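Long-range contacts in iota-carrageenase (Alteromonas sp., PDB 1H80), which hydrolyses internal beta-1,4 linkages of iota-carrageenan, a sulfated galactan of red algal cell walls, with inversion of anomeric configuration: residues Asn21-Val25 and Leu59-Tyr65; Val108-Gln114 and Asp139-Ile145; Cys242-Ala248 and Val266-Cys271; Asn258-Thr264 and Phe348-Phe354. The contacts are given in a common frame with arbitrary orientation. Residue numbers count along the deposited sequence, not the author numbering.

Interaction 1 of 4, residues Asn21-Val25 and Leu59-Tyr65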
loop_
_atom_site.group_PDB
_atom_site.type_symbol
_atom_site.label_atom_id
_atom_site.label_comp_id
_atom_site.label_asym_id
_atom_site.label_seq_id
_atom_site.Cartn_x
_atom_site.Cartn_y
_atom_site.Cartn_z
ATOM N N ASN A 21 -5.352 -16.131 28.285
ATOM C CA ASN A 21 -4.094 -15.494 27.905
ATOM C C ASN A 21 -3.150 -16.682 27.705
ATOM O O ASN A 21 -2.803 -17.375 28.669
ATOM C CB ASN A 21 -3.537 -14.592 29.020
ATOM C CG ASN A 21 -4.100 -13.172 28.991
ATOM O OD1 ASN A 21 -3.558 -12.275 29.643
ATOM N ND2 ASN A 21 -5.182 -12.964 28.253
ATOM N N TYR A 22 -2.760 -16.935 26.459
ATOM C CA TYR A 22 -1.864 -18.046 26.150
ATOM C C TYR A 22 -0.529 -17.562 25.610
ATOM O O TYR A 22 -0.411 -16.434 25.134
ATOM C CB TYR A 22 -2.476 -18.975 25.097
ATOM C CG TYR A 22 -3.713 -19.728 25.514
ATOM C CD1 TYR A 22 -3.833 -20.273 26.794
ATOM C CD2 TYR A 22 -4.741 -19.958 24.601
ATOM C CE1 TYR A 22 -4.952 -21.032 27.148
ATOM C CE2 TYR A 22 -5.855 -20.714 24.943
ATOM C CZ TYR A 22 -5.954 -21.248 26.214
ATOM O OH TYR A 22 -7.054 -22.009 26.543
ATOM N N ASP A 23 0.472 -18.433 25.686
ATOM C CA ASP A 23 1.807 -18.144 25.181
ATOM C C ASP A 23 2.031 -19.155 24.057
ATOM O O ASP A 23 1.827 -20.353 24.241
ATOM C CB ASP A 23 2.844 -18.322 26.294
ATOM C CG ASP A 23 4.259 -18.028 25.832
ATOM O OD1 ASP A 23 4.793 -18.801 25.007
ATOM O OD2 ASP A 23 4.840 -17.021 26.298
ATOM N N LEU A 24 2.429 -18.669 22.888
ATOM C CA LEU A 24 2.630 -19.533 21.731
ATOM C C LEU A 24 3.598 -20.680 21.973
ATOM O O LEU A 24 3.370 -21.805 21.520
ATOM C CB LEU A 24 3.121 -18.708 20.540
ATOM C CG LEU A 24 3.338 -19.525 19.265
ATOM C CD1 LEU A 24 2.017 -20.121 18.798
ATOM C CD2 LEU A 24 3.929 -18.629 18.195
ATOM N N VAL A 25 4.680 -20.396 22.685
ATOM C CA VAL A 25 5.681 -21.416 22.955
ATOM C C VAL A 25 5.306 -22.342 24.105
ATOM O O VAL A 25 5.286 -23.564 23.952
ATOM C CB VAL A 25 7.049 -20.772 23.263
ATOM C CG1 VAL A 25 8.046 -21.841 23.693
ATOM C CG2 VAL A 25 7.563 -20.043 22.029
ATOM N N LEU A 59 0.367 -14.458 23.275
ATOM C CA LEU A 59 1.649 -13.785 23.300
ATOM C C LEU A 59 2.632 -14.587 22.468
ATOM O O LEU A 59 2.741 -15.797 22.643
ATOM C CB LEU A 59 2.195 -13.684 24.728
ATOM C CG LEU A 59 3.557 -12.987 24.846
ATOM C CD1 LEU A 59 3.419 -11.512 24.474
ATOM C CD2 LEU A 59 4.081 -13.117 26.261
ATOM N N ILE A 60 3.306 -13.918 21.541
ATOM C CA ILE A 60 4.337 -14.560 20.737
ATOM C C ILE A 60 5.601 -14.018 21.393
ATOM O O ILE A 60 5.962 -12.855 21.210
ATOM C CB ILE A 60 4.279 -14.134 19.263
ATOM C CG1 ILE A 60 2.974 -14.634 18.641
ATOM C CG2 ILE A 60 5.473 -14.704 18.508
ATOM C CD1 ILE A 60 2.852 -14.353 17.152
ATOM N N PRO A 61 6.278 -14.853 22.192
ATOM C CA PRO A 61 7.497 -14.474 22.903
ATOM C C PRO A 61 8.730 -14.347 22.033
ATOM O O PRO A 61 8.780 -14.877 20.926
ATOM C CB PRO A 61 7.634 -15.576 23.945
ATOM C CG PRO A 61 7.178 -16.772 23.186
ATOM C CD PRO A 61 5.953 -16.272 22.433
ATOM N N ASN A 62 9.728 -13.645 22.551
ATOM C CA ASN A 62 10.962 -13.436 21.814
ATOM C C ASN A 62 11.516 -14.715 21.211
ATOM O O ASN A 62 11.574 -15.759 21.860
ATOM C CB ASN A 62 12.004 -12.773 22.709
ATOM C CG ASN A 62 11.674 -11.327 22.985
ATOM O OD1 ASN A 62 11.143 -10.636 22.117
ATOM N ND2 ASN A 62 11.993 -10.854 24.184
ATOM N N GLY A 63 11.913 -14.608 19.951
ATOM C CA GLY A 63 12.456 -15.735 19.224
ATOM C C GLY A 63 12.213 -15.518 17.748
ATOM O O GLY A 63 11.670 -14.484 17.348
ATOM N N THR A 64 12.621 -16.484 16.936
ATOM C CA THR A 64 12.438 -16.397 15.499
ATOM C C THR A 64 11.441 -17.464 15.091
ATOM O O THR A 64 11.622 -18.647 15.378
ATOM C CB THR A 64 13.767 -16.611 14.757
ATOM O OG1 THR A 64 14.672 -15.553 15.100
ATOM C CG2 THR A 64 13.543 -16.615 13.252
ATOM N N TYR A 65 10.382 -17.038 14.417
ATOM C CA TYR A 65 9.333 -17.949 13.998
ATOM C C TYR A 65 9.115 -17.940 12.507
ATOM O O TYR A 65 9.309 -16.924 11.840
ATOM C CB TYR A 65 8.023 -17.566 14.677
ATOM C CG TYR A 65 8.144 -17.509 16.168
ATOM C CD1 TYR A 65 7.992 -18.660 16.938
ATOM C CD2 TYR A 65 8.461 -16.315 16.812
ATOM C CE1 TYR A 65 8.157 -18.624 18.314
ATOM C CE2 TYR A 65 8.629 -16.269 18.187
ATOM C CZ TYR A 65 8.476 -17.426 18.930
ATOM O OH TYR A 65 8.653 -17.394 20.289
#
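Leu24 and Leu59 bury the most surface here, followed by Asp23, Val25 and Pro61. Both the N and the O of Leu59 bond segment 21-25. The N donates to Tyr22 O (2.8 Å), and the O accepts from Leu24 N (2.9 Å). These two bonds flank Asp23, which pairs with Leu59 in parallel register. Strand 20-23 is thus joined to strand 56-60 near one end of the beta-helix. Leu24 follows at the point where the chain leaves the strand. Its CD2 lies 4.1 Å from Ile60 CG1 and 4.2 Å from Tyr65 CE1. Val25 CG2 packs on Pro61 CG (3.5 Å) and at the edge of the Tyr65 ring. Tyr65 OH donates to Pro61 O (2.6 Å), which ties the turn after strand 56-60 together. Asp23 is the N-cap of helix 24-28. Its OD1 accepts from Asp26 N and, weakly, from Val25 N (2.8 Å). The polar bonds therefore fix the strand register, while apolar contacts seat the start of the helix against the turn.

Interaction 2 of 4, residues Val108-Gln114 and Asp139-Ile145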
loop_
_atom_site.group_PDB
_atom_site.type_symbol
_atom_site.label_atom_id
_atom_site.label_comp_id
_atom_site.label_asym_id
_atom_site.label_seq_id
_atom_site.Cartn_x
_atom_site.Cartn_y
_atom_site.Cartn_z
ATOM N N VAL A 108 -14.208 -12.697 10.272
ATOM C CA VAL A 108 -13.480 -12.344 11.483
ATOM C C VAL A 108 -13.988 -11.044 12.082
ATOM O O VAL A 108 -14.171 -10.053 11.379
ATOM C CB VAL A 108 -11.974 -12.192 11.198
ATOM C CG1 VAL A 108 -11.237 -11.788 12.471
ATOM C CG2 VAL A 108 -11.417 -13.497 10.649
ATOM N N ARG A 109 -14.214 -11.060 13.391
ATOM C CA ARG A 109 -14.686 -9.883 14.103
ATOM C C ARG A 109 -13.880 -9.747 15.388
ATOM O O ARG A 109 -13.617 -10.743 16.061
ATOM C CB ARG A 109 -16.170 -10.031 14.448
ATOM C CG ARG A 109 -17.103 -10.170 13.242
ATOM C CD ARG A 109 -17.168 -8.885 12.424
ATOM N NE ARG A 109 -18.101 -8.976 11.297
ATOM C CZ ARG A 109 -17.760 -9.289 10.049
ATOM N NH1 ARG A 109 -16.496 -9.551 9.737
ATOM N NH2 ARG A 109 -18.688 -9.322 9.097
ATOM N N ASN A 110 -13.488 -8.520 15.714
ATOM C CA ASN A 110 -12.729 -8.235 16.935
ATOM C C ASN A 110 -11.391 -8.948 16.911
ATOM O O ASN A 110 -11.198 -9.978 17.560
ATOM C CB ASN A 110 -13.522 -8.677 18.162
ATOM C CG ASN A 110 -14.963 -8.238 18.102
ATOM O OD1 ASN A 110 -15.266 -7.113 17.700
ATOM N ND2 ASN A 110 -15.865 -9.124 18.505
ATOM N N PHE A 111 -10.454 -8.369 16.177
ATOM C CA PHE A 111 -9.144 -8.969 16.030
ATOM C C PHE A 111 -8.036 -7.937 16.144
ATOM O O PHE A 111 -8.185 -6.813 15.683
ATOM C CB PHE A 111 -9.068 -9.638 14.653
ATOM C CG PHE A 111 -7.686 -10.042 14.255
ATOM C CD1 PHE A 111 -7.115 -11.195 14.770
ATOM C CD2 PHE A 111 -6.932 -9.238 13.406
ATOM C CE1 PHE A 111 -5.808 -11.545 14.448
ATOM C CE2 PHE A 111 -5.622 -9.579 13.078
ATOM C CZ PHE A 111 -5.061 -10.732 13.601
ATOM N N SER A 112 -6.929 -8.304 16.778
ATOM C CA SER A 112 -5.810 -7.379 16.846
ATOM C C SER A 112 -4.494 -8.146 16.793
ATOM O O SER A 112 -4.410 -9.302 17.211
ATOM C CB SER A 112 -5.884 -6.484 18.097
ATOM O OG SER A 112 -5.639 -7.198 19.293
ATOM N N PHE A 113 -3.485 -7.500 16.220
ATOM C CA PHE A 113 -2.146 -8.071 16.073
ATOM C C PHE A 113 -1.280 -6.854 16.330
ATOM O O PHE A 113 -1.191 -5.952 15.496
ATOM C CB PHE A 113 -1.962 -8.594 14.649
ATOM C CG PHE A 113 -0.781 -9.501 14.484
ATOM C CD1 PHE A 113 0.510 -9.031 14.670
ATOM C CD2 PHE A 113 -0.967 -10.832 14.135
ATOM C CE1 PHE A 113 1.605 -9.880 14.506
ATOM C CE2 PHE A 113 0.120 -11.685 13.970
ATOM C CZ PHE A 113 1.407 -11.205 14.157
ATOM N N GLN A 114 -0.631 -6.823 17.487
ATOM C CA GLN A 114 0.169 -5.664 17.841
ATOM C C GLN A 114 1.502 -5.984 18.493
ATOM O O GLN A 114 1.596 -6.859 19.352
ATOM C CB GLN A 114 -0.657 -4.768 18.766
ATOM C CG GLN A 114 -0.027 -3.432 19.110
ATOM C CD GLN A 114 -1.007 -2.517 19.815
ATOM O OE1 GLN A 114 -2.140 -2.341 19.362
ATOM N NE2 GLN A 114 -0.579 -1.925 20.922
ATOM N N ASP A 139 -13.009 -10.255 4.926
ATOM C CA ASP A 139 -14.195 -10.002 5.730
ATOM C C ASP A 139 -13.840 -9.928 7.212
ATOM O O ASP A 139 -14.057 -10.879 7.968
ATOM C CB ASP A 139 -15.227 -11.107 5.507
ATOM C CG ASP A 139 -16.594 -10.745 6.054
ATOM O OD1 ASP A 139 -16.699 -9.784 6.848
ATOM O OD2 ASP A 139 -17.572 -11.433 5.693
ATOM N N VAL A 140 -13.288 -8.789 7.611
ATOM C CA VAL A 140 -12.905 -8.565 8.995
ATOM C C VAL A 140 -13.369 -7.181 9.427
ATOM O O VAL A 140 -13.268 -6.220 8.667
ATOM C CB VAL A 140 -11.365 -8.703 9.177
ATOM C CG1 VAL A 140 -10.629 -7.767 8.232
ATOM C CG2 VAL A 140 -10.979 -8.409 10.618
ATOM N N ARG A 141 -13.910 -7.098 10.639
ATOM C CA ARG A 141 -14.385 -5.829 11.183
ATOM C C ARG A 141 -13.930 -5.699 12.617
ATOM O O ARG A 141 -13.850 -6.695 13.341
ATOM C CB ARG A 141 -15.904 -5.744 11.136
ATOM C CG ARG A 141 -16.467 -5.917 9.753
ATOM C CD ARG A 141 -17.961 -5.700 9.738
ATOM N NE ARG A 141 -18.499 -6.063 8.436
ATOM C CZ ARG A 141 -19.782 -5.991 8.110
ATOM N NH1 ARG A 141 -20.676 -5.560 8.992
ATOM N NH2 ARG A 141 -20.170 -6.362 6.899
ATOM N N ASN A 142 -13.663 -4.457 13.010
ATOM C CA ASN A 142 -13.190 -4.095 14.337
ATOM C C ASN A 142 -11.841 -4.747 14.570
ATOM O O ASN A 142 -11.711 -5.726 15.310
ATOM C CB ASN A 142 -14.175 -4.510 15.426
ATOM C CG ASN A 142 -13.850 -3.859 16.746
ATOM O OD1 ASN A 142 -13.499 -2.680 16.784
ATOM N ND2 ASN A 142 -13.953 -4.611 17.830
ATOM N N TYR A 143 -10.833 -4.189 13.921
ATOM C CA TYR A 143 -9.502 -4.746 14.027
ATOM C C TYR A 143 -8.420 -3.701 14.166
ATOM O O TYR A 143 -8.617 -2.526 13.868
ATOM C CB TYR A 143 -9.203 -5.620 12.806
ATOM C CG TYR A 143 -9.135 -4.877 11.489
ATOM C CD1 TYR A 143 -10.289 -4.608 10.748
ATOM C CD2 TYR A 143 -7.909 -4.492 10.959
ATOM C CE1 TYR A 143 -10.214 -3.980 9.500
ATOM C CE2 TYR A 143 -7.822 -3.867 9.720
ATOM C CZ TYR A 143 -8.973 -3.619 8.995
ATOM O OH TYR A 143 -8.861 -3.043 7.753
ATOM N N LYS A 144 -7.264 -4.153 14.626
ATOM C CA LYS A 144 -6.126 -3.277 14.803
ATOM C C LYS A 144 -4.862 -4.061 14.507
ATOM O O LYS A 144 -4.642 -5.132 15.070
ATOM C CB LYS A 144 -6.097 -2.739 16.236
ATOM C CG LYS A 144 -5.002 -1.723 16.499
ATOM C CD LYS A 144 -5.023 -1.295 17.966
ATOM C CE LYS A 144 -3.999 -0.213 18.248
ATOM N NZ LYS A 144 -3.973 0.119 19.702
ATOM N N ILE A 145 -4.060 -3.541 13.585
ATOM C CA ILE A 145 -2.786 -4.151 13.200
ATOM C C ILE A 145 -1.788 -3.031 13.469
ATOM O O ILE A 145 -1.906 -1.936 12.921
ATOM C CB ILE A 145 -2.808 -4.564 11.724
ATOM C CG1 ILE A 145 -3.819 -5.702 11.548
ATOM C CG2 ILE A 145 -1.415 -5.013 11.279
ATOM C CD1 ILE A 145 -4.073 -6.099 10.102
HETATM O O HOH W 1 -20.003 -10.789 6.647
#
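Arg109 and Asp139 form a salt bridge. Arg109 NH1 and NH2 lie 2.9 and 3.0 Å from Asp139 OD1. NH1 also donates to Val108 O within its own segment (2.9 Å). A water donates to Asp139 OD2 (2.7 Å), and this oxygen is also bound by Arg167. The guanidinium of Arg109 lies flat on that of Arg141, with centres 4.3 Å apart and planes at 8°. The carboxylate of Asp139 offsets part of the positive charge of this stack. At the corner, Asn142 ND2 donates to Asn110 OD1 (2.8 Å). Both asparagines have positive phi and psi, and the chain turns there from one sheet to the next. This is an asparagine pair stacked on successive coils of a right-handed parallel beta-helix, as in pectate lyases. Asn110 ND2 reaches Asn75 OD1, so the stack continues to another coil. Parallel backbone bonds run on both sides of the corner. Val108 N donates to Asp139 O (2.9 Å) before it, and Phe113 N donates to Lys144 O (2.9 Å) after it. Strands 111-114 and 143-145 diverge by only 13°. Val108 CG1 meets Val140 CG2 at 3.9 Å. Phe111 CD2 lies 4.3 Å from Tyr143 CB, which sits at the ring edge. Phe113 and Ile145 share that face, where both pack on Phe135.

Interaction 3 of 4, residues Cys242-Ala248 and Val266-Cys271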
loop_
_atom_site.group_PDB
_atom_site.type_symbol
_atom_site.label_atom_id
_atom_site.label_comp_id
_atom_site.label_asym_id
_atom_site.label_seq_id
_atom_site.Cartn_x
_atom_site.Cartn_y
_atom_site.Cartn_z
ATOM N N CYS A 242 7.138 8.563 2.990
ATOM C CA CYS A 242 7.816 7.852 1.919
ATOM C C CYS A 242 9.299 8.241 1.928
ATOM O O CYS A 242 9.655 9.349 2.321
ATOM C CB CYS A 242 7.208 8.216 0.548
ATOM S SG CYS A 242 8.353 7.751 -0.794
ATOM N N SER A 243 10.160 7.311 1.529
ATOM C CA SER A 243 11.591 7.578 1.430
ATOM C C SER A 243 12.112 6.743 0.270
ATOM O O SER A 243 11.816 5.553 0.170
ATOM C CB SER A 243 12.326 7.220 2.732
ATOM O OG SER A 243 12.213 5.848 3.050
ATOM N N LYS A 244 12.863 7.383 -0.622
ATOM C CA LYS A 244 13.420 6.707 -1.791
ATOM C C LYS A 244 12.371 5.911 -2.560
ATOM O O LYS A 244 12.639 4.808 -3.037
ATOM C CB LYS A 244 14.562 5.781 -1.364
ATOM C CG LYS A 244 15.682 6.501 -0.634
ATOM C CD LYS A 244 16.800 5.534 -0.268
ATOM C CE LYS A 244 17.922 6.245 0.469
ATOM N NZ LYS A 244 19.024 5.310 0.836
ATOM N N GLY A 245 11.177 6.477 -2.691
ATOM C CA GLY A 245 10.123 5.780 -3.402
ATOM C C GLY A 245 9.366 6.653 -4.380
ATOM O O GLY A 245 9.853 7.697 -4.813
ATOM N N LEU A 246 8.162 6.213 -4.726
ATOM C CA LEU A 246 7.310 6.939 -5.659
ATOM C C LEU A 246 6.545 8.059 -4.970
ATOM O O LEU A 246 6.577 9.206 -5.410
ATOM C CB LEU A 246 6.312 5.984 -6.317
ATOM C CG LEU A 246 6.855 4.914 -7.263
ATOM C CD1 LEU A 246 5.713 4.003 -7.698
ATOM C CD2 LEU A 246 7.499 5.571 -8.474
ATOM N N ALA A 247 5.848 7.714 -3.890
ATOM C CA ALA A 247 5.056 8.686 -3.150
ATOM C C ALA A 247 4.637 8.104 -1.813
ATOM O O ALA A 247 4.659 6.892 -1.622
ATOM C CB ALA A 247 3.818 9.060 -3.947
ATOM N N ALA A 248 4.258 8.977 -0.888
ATOM C CA ALA A 248 3.810 8.535 0.424
ATOM C C ALA A 248 2.348 8.145 0.299
ATOM O O ALA A 248 1.914 7.118 0.812
ATOM C CB ALA A 248 3.964 9.661 1.435
ATOM N N VAL A 266 1.621 14.399 5.675
ATOM C CA VAL A 266 2.262 13.532 4.697
ATOM C C VAL A 266 3.662 14.071 4.475
ATOM O O VAL A 266 3.846 15.269 4.283
ATOM C CB VAL A 266 1.498 13.551 3.359
ATOM C CG1 VAL A 266 2.214 12.690 2.326
ATOM C CG2 VAL A 266 0.077 13.069 3.572
ATOM N N SER A 267 4.657 13.197 4.511
ATOM C CA SER A 267 6.017 13.657 4.303
ATOM C C SER A 267 6.792 12.672 3.461
ATOM O O SER A 267 6.588 11.461 3.539
ATOM C CB SER A 267 6.724 13.865 5.640
ATOM O OG SER A 267 6.846 12.643 6.334
ATOM N N SER A 268 7.680 13.207 2.638
ATOM C CA SER A 268 8.489 12.376 1.774
ATOM C C SER A 268 9.922 12.858 1.786
ATOM O O SER A 268 10.184 14.043 1.988
ATOM C CB SER A 268 7.952 12.431 0.344
ATOM O OG SER A 268 8.055 13.724 -0.214
ATOM N N VAL A 269 10.845 11.925 1.593
ATOM C CA VAL A 269 12.260 12.246 1.530
ATOM C C VAL A 269 12.798 11.493 0.332
ATOM O O VAL A 269 12.795 10.265 0.300
ATOM C CB VAL A 269 13.023 11.807 2.793
ATOM C CG1 VAL A 269 14.500 12.159 2.645
ATOM C CG2 VAL A 269 12.439 12.500 4.020
ATOM N N SER A 270 13.237 12.242 -0.669
ATOM C CA SER A 270 13.766 11.648 -1.880
ATOM C C SER A 270 12.745 10.731 -2.575
ATOM O O SER A 270 13.093 9.628 -2.979
ATOM C CB SER A 270 15.049 10.868 -1.563
ATOM O OG SER A 270 15.699 10.434 -2.744
ATOM N N CYS A 271 11.486 11.167 -2.688
ATOM C CA CYS A 271 10.469 10.378 -3.410
ATOM C C CYS A 271 10.091 11.157 -4.652
ATOM O O CYS A 271 10.440 12.338 -4.787
ATOM C CB CYS A 271 9.195 10.126 -2.580
ATOM S SG CYS A 271 9.614 9.338 -1.006
#
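Two neighbouring coils of the parallel beta-helix are stitched together here by backbone bonds and by a disulfide. The backbone bonds run from Cys242 to Lys244. Cys242 N donates to Ser267 O (3.0 Å), and Cys242 O accepts from Val269 N (2.9 Å). Lys244 N then donates to Val269 O (3.0 Å). Cys242 pairs with Ser268, and Ser243 with Val269. Both segments then turn at Lys244 and Ser270, whose phi and psi are positive, so the two turns stay stacked. CA-H...O contacts extend the match, with Lys244 CA 3.2 Å from Ser270 O and Cys271 CA 3.1 Å from Gly245 O. Apolar packing is limited. Ala248 CB touches Val266 CG1 at 3.6 Å, as the segment 242-248 folds back over the strand 266-269. Among polar side chains, Ser243 OG is hydrogen-bonded to His208 NE2 and Ser270 OG to Asn363 N. The covalent link joins a strand residue to one just beyond the turn: Cys242 SG and Cys271 SG are 2.0 Å apart, with a chi3 of -109°.

Interaction 4 of 4, residues Asn258-Thr264 and Phe348-Phe354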
loop_
_atom_site.group_PDB
_atom_site.type_symbol
_atom_site.label_atom_id
_atom_site.label_comp_id
_atom_site.label_asym_id
_atom_site.label_seq_id
_atom_site.Cartn_x
_atom_site.Cartn_y
_atom_site.Cartn_z
ATOM N N ASN A 258 -14.917 5.493 -5.659
ATOM C CA ASN A 258 -14.627 5.476 -4.232
ATOM C C ASN A 258 -15.252 6.662 -3.517
ATOM O O ASN A 258 -15.761 7.587 -4.152
ATOM C CB ASN A 258 -13.113 5.491 -4.019
ATOM C CG ASN A 258 -12.432 4.285 -4.626
ATOM O OD1 ASN A 258 -12.493 3.182 -4.085
ATOM N ND2 ASN A 258 -11.788 4.486 -5.771
ATOM N N GLY A 259 -15.196 6.624 -2.188
ATOM C CA GLY A 259 -15.759 7.682 -1.378
ATOM C C GLY A 259 -14.770 8.714 -0.873
ATOM O O GLY A 259 -13.789 9.045 -1.546
ATOM N N ASP A 260 -15.029 9.216 0.330
ATOM C CA ASP A 260 -14.199 10.248 0.930
ATOM C C ASP A 260 -12.950 9.735 1.621
ATOM O O ASP A 260 -12.942 8.650 2.211
ATOM C CB ASP A 260 -15.016 11.069 1.930
ATOM C CG ASP A 260 -16.301 11.614 1.334
ATOM O OD1 ASP A 260 -16.388 11.726 0.093
ATOM O OD2 ASP A 260 -17.223 11.939 2.112
ATOM N N VAL A 261 -11.895 10.540 1.548
ATOM C CA VAL A 261 -10.622 10.212 2.169
ATOM C C VAL A 261 -10.007 11.484 2.724
ATOM O O VAL A 261 -9.997 12.516 2.058
ATOM C CB VAL A 261 -9.615 9.616 1.146
ATOM C CG1 VAL A 261 -8.291 9.293 1.843
ATOM C CG2 VAL A 261 -10.194 8.369 0.503
ATOM N N GLN A 262 -9.517 11.417 3.954
ATOM C CA GLN A 262 -8.857 12.563 4.552
ATOM C C GLN A 262 -7.482 12.120 5.004
ATOM O O GLN A 262 -7.341 11.118 5.705
ATOM C CB GLN A 262 -9.625 13.108 5.751
ATOM C CG GLN A 262 -8.857 14.217 6.453
ATOM C CD GLN A 262 -9.617 14.810 7.613
ATOM O OE1 GLN A 262 -10.565 15.572 7.423
ATOM N NE2 GLN A 262 -9.211 14.456 8.828
ATOM N N VAL A 263 -6.469 12.872 4.596
ATOM C CA VAL A 263 -5.101 12.558 4.965
ATOM C C VAL A 263 -4.467 13.781 5.599
ATOM O O VAL A 263 -4.628 14.900 5.111
ATOM C CB VAL A 263 -4.257 12.159 3.733
ATOM C CG1 VAL A 263 -2.871 11.731 4.179
ATOM C CG2 VAL A 263 -4.935 11.036 2.972
ATOM N N THR A 264 -3.758 13.570 6.699
ATOM C CA THR A 264 -3.080 14.666 7.373
ATOM C C THR A 264 -1.640 14.269 7.648
ATOM O O THR A 264 -1.350 13.109 7.936
ATOM C CB THR A 264 -3.755 15.031 8.717
ATOM O OG1 THR A 264 -3.762 13.886 9.582
ATOM C CG2 THR A 264 -5.182 15.506 8.487
ATOM N N PHE A 348 -12.877 9.458 -6.715
ATOM C CA PHE A 348 -12.907 9.518 -5.266
ATOM C C PHE A 348 -13.888 10.627 -4.933
ATOM O O PHE A 348 -14.149 11.502 -5.762
ATOM C CB PHE A 348 -11.533 9.843 -4.679
ATOM C CG PHE A 348 -10.618 8.659 -4.595
ATOM C CD1 PHE A 348 -9.804 8.308 -5.666
ATOM C CD2 PHE A 348 -10.587 7.875 -3.443
ATOM C CE1 PHE A 348 -8.969 7.192 -5.596
ATOM C CE2 PHE A 348 -9.759 6.759 -3.359
ATOM C CZ PHE A 348 -8.947 6.414 -4.439
ATOM N N GLY A 349 -14.444 10.582 -3.730
ATOM C CA GLY A 349 -15.391 11.601 -3.324
ATOM C C GLY A 349 -14.656 12.833 -2.851
ATOM O O GLY A 349 -13.832 13.396 -3.575
ATOM N N THR A 350 -14.953 13.259 -1.631
ATOM C CA THR A 350 -14.299 14.424 -1.065
ATOM C C THR A 350 -12.952 13.974 -0.526
ATOM O O THR A 350 -12.887 13.178 0.408
ATOM C CB THR A 350 -15.138 15.023 0.071
ATOM O OG1 THR A 350 -16.408 15.435 -0.452
ATOM C CG2 THR A 350 -14.432 16.224 0.692
ATOM N N VAL A 351 -11.881 14.471 -1.138
ATOM C CA VAL A 351 -10.532 14.122 -0.720
ATOM C C VAL A 351 -9.760 15.370 -0.332
ATOM O O VAL A 351 -9.646 16.312 -1.117
ATOM C CB VAL A 351 -9.752 13.410 -1.846
ATOM C CG1 VAL A 351 -8.317 13.149 -1.399
ATOM C CG2 VAL A 351 -10.443 12.106 -2.213
ATOM N N LYS A 352 -9.238 15.373 0.888
ATOM C CA LYS A 352 -8.456 16.492 1.381
ATOM C C LYS A 352 -7.197 15.956 2.033
ATOM O O LYS A 352 -7.248 15.004 2.811
ATOM C CB LYS A 352 -9.256 17.312 2.391
ATOM C CG LYS A 352 -10.476 17.978 1.791
ATOM C CD LYS A 352 -11.181 18.856 2.805
ATOM C CE LYS A 352 -12.463 19.430 2.224
ATOM N NZ LYS A 352 -13.186 20.281 3.208
ATOM N N VAL A 353 -6.071 16.565 1.685
ATOM C CA VAL A 353 -4.774 16.184 2.226
ATOM C C VAL A 353 -4.173 17.432 2.861
ATOM O O VAL A 353 -3.881 18.407 2.165
ATOM C CB VAL A 353 -3.839 15.679 1.109
ATOM C CG1 VAL A 353 -2.511 15.232 1.701
ATOM C CG2 VAL A 353 -4.508 14.538 0.352
ATOM N N PHE A 354 -3.996 17.402 4.179
ATOM C CA PHE A 354 -3.447 18.543 4.906
ATOM C C PHE A 354 -2.001 18.331 5.333
ATOM O O PHE A 354 -1.617 17.229 5.720
ATOM C CB PHE A 354 -4.269 18.828 6.170
ATOM C CG PHE A 354 -5.729 19.062 5.918
ATOM C CD1 PHE A 354 -6.596 17.994 5.721
ATOM C CD2 PHE A 354 -6.246 20.355 5.900
ATOM C CE1 PHE A 354 -7.958 18.205 5.514
ATOM C CE2 PHE A 354 -7.603 20.579 5.694
ATOM C CZ PHE A 354 -8.464 19.502 5.501
#
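Four valines form the apolar centre. Val261 pairs with Val351, and Val263 with Val353, all on one face of the sheet. Val261 CB lies 4.3 Å from Val351 CG2, and Val263 CB lies 4.1 Å from Val353 CG1. Such stacking of like residues on successive coils is characteristic of parallel beta-helices. Phe348 extends this centre. Its CD2 is 4.0 Å from Val261 CG2, and Asn258 CB makes a CH-pi contact over its ring face, 3.9 Å from the centroid. On the other face of the sheet, Thr264 CG2 reaches Phe354 CD1 (4.0 Å). Backbone bonds join the strands, whose axes differ by only 4°. Val263 N donates to Lys352 O (2.9 Å), and Phe354 N to Val263 O (2.7 Å). At the polar edge Gly349 N donates to Gly259 O (2.7 Å), and Thr350 N to Asp260 OD1 (2.7 Å). A side chain on Gly349 would clash with Asp260 OD1. Gly259 O is taken by Gly349 N, so the Asp260 carboxylate stands in as acceptor for Thr350 N.

How the interactions relate
All four contacts join parallel strands of one long beta-helix, whose coils stack along the molecule. Interaction 1 lies near one end, with its centre about 28 Å from that of the chain. Interaction 2 is about 19 Å from it, centre to centre. The centres of interactions 3 and 4 are about 34 and 39 Å from that of interaction 1. These two share strand 261-269 and touch directly, with Val266 CG2 3.9 Å from Val353 CG1. Interaction 4 pairs the start of that strand with strand 351-359, and interaction 3 its end with strand 231-243. Near interaction 1, the side chains of Tyr65 and Pro61 lie about 5 Å from a calcium and a sodium ion respectively.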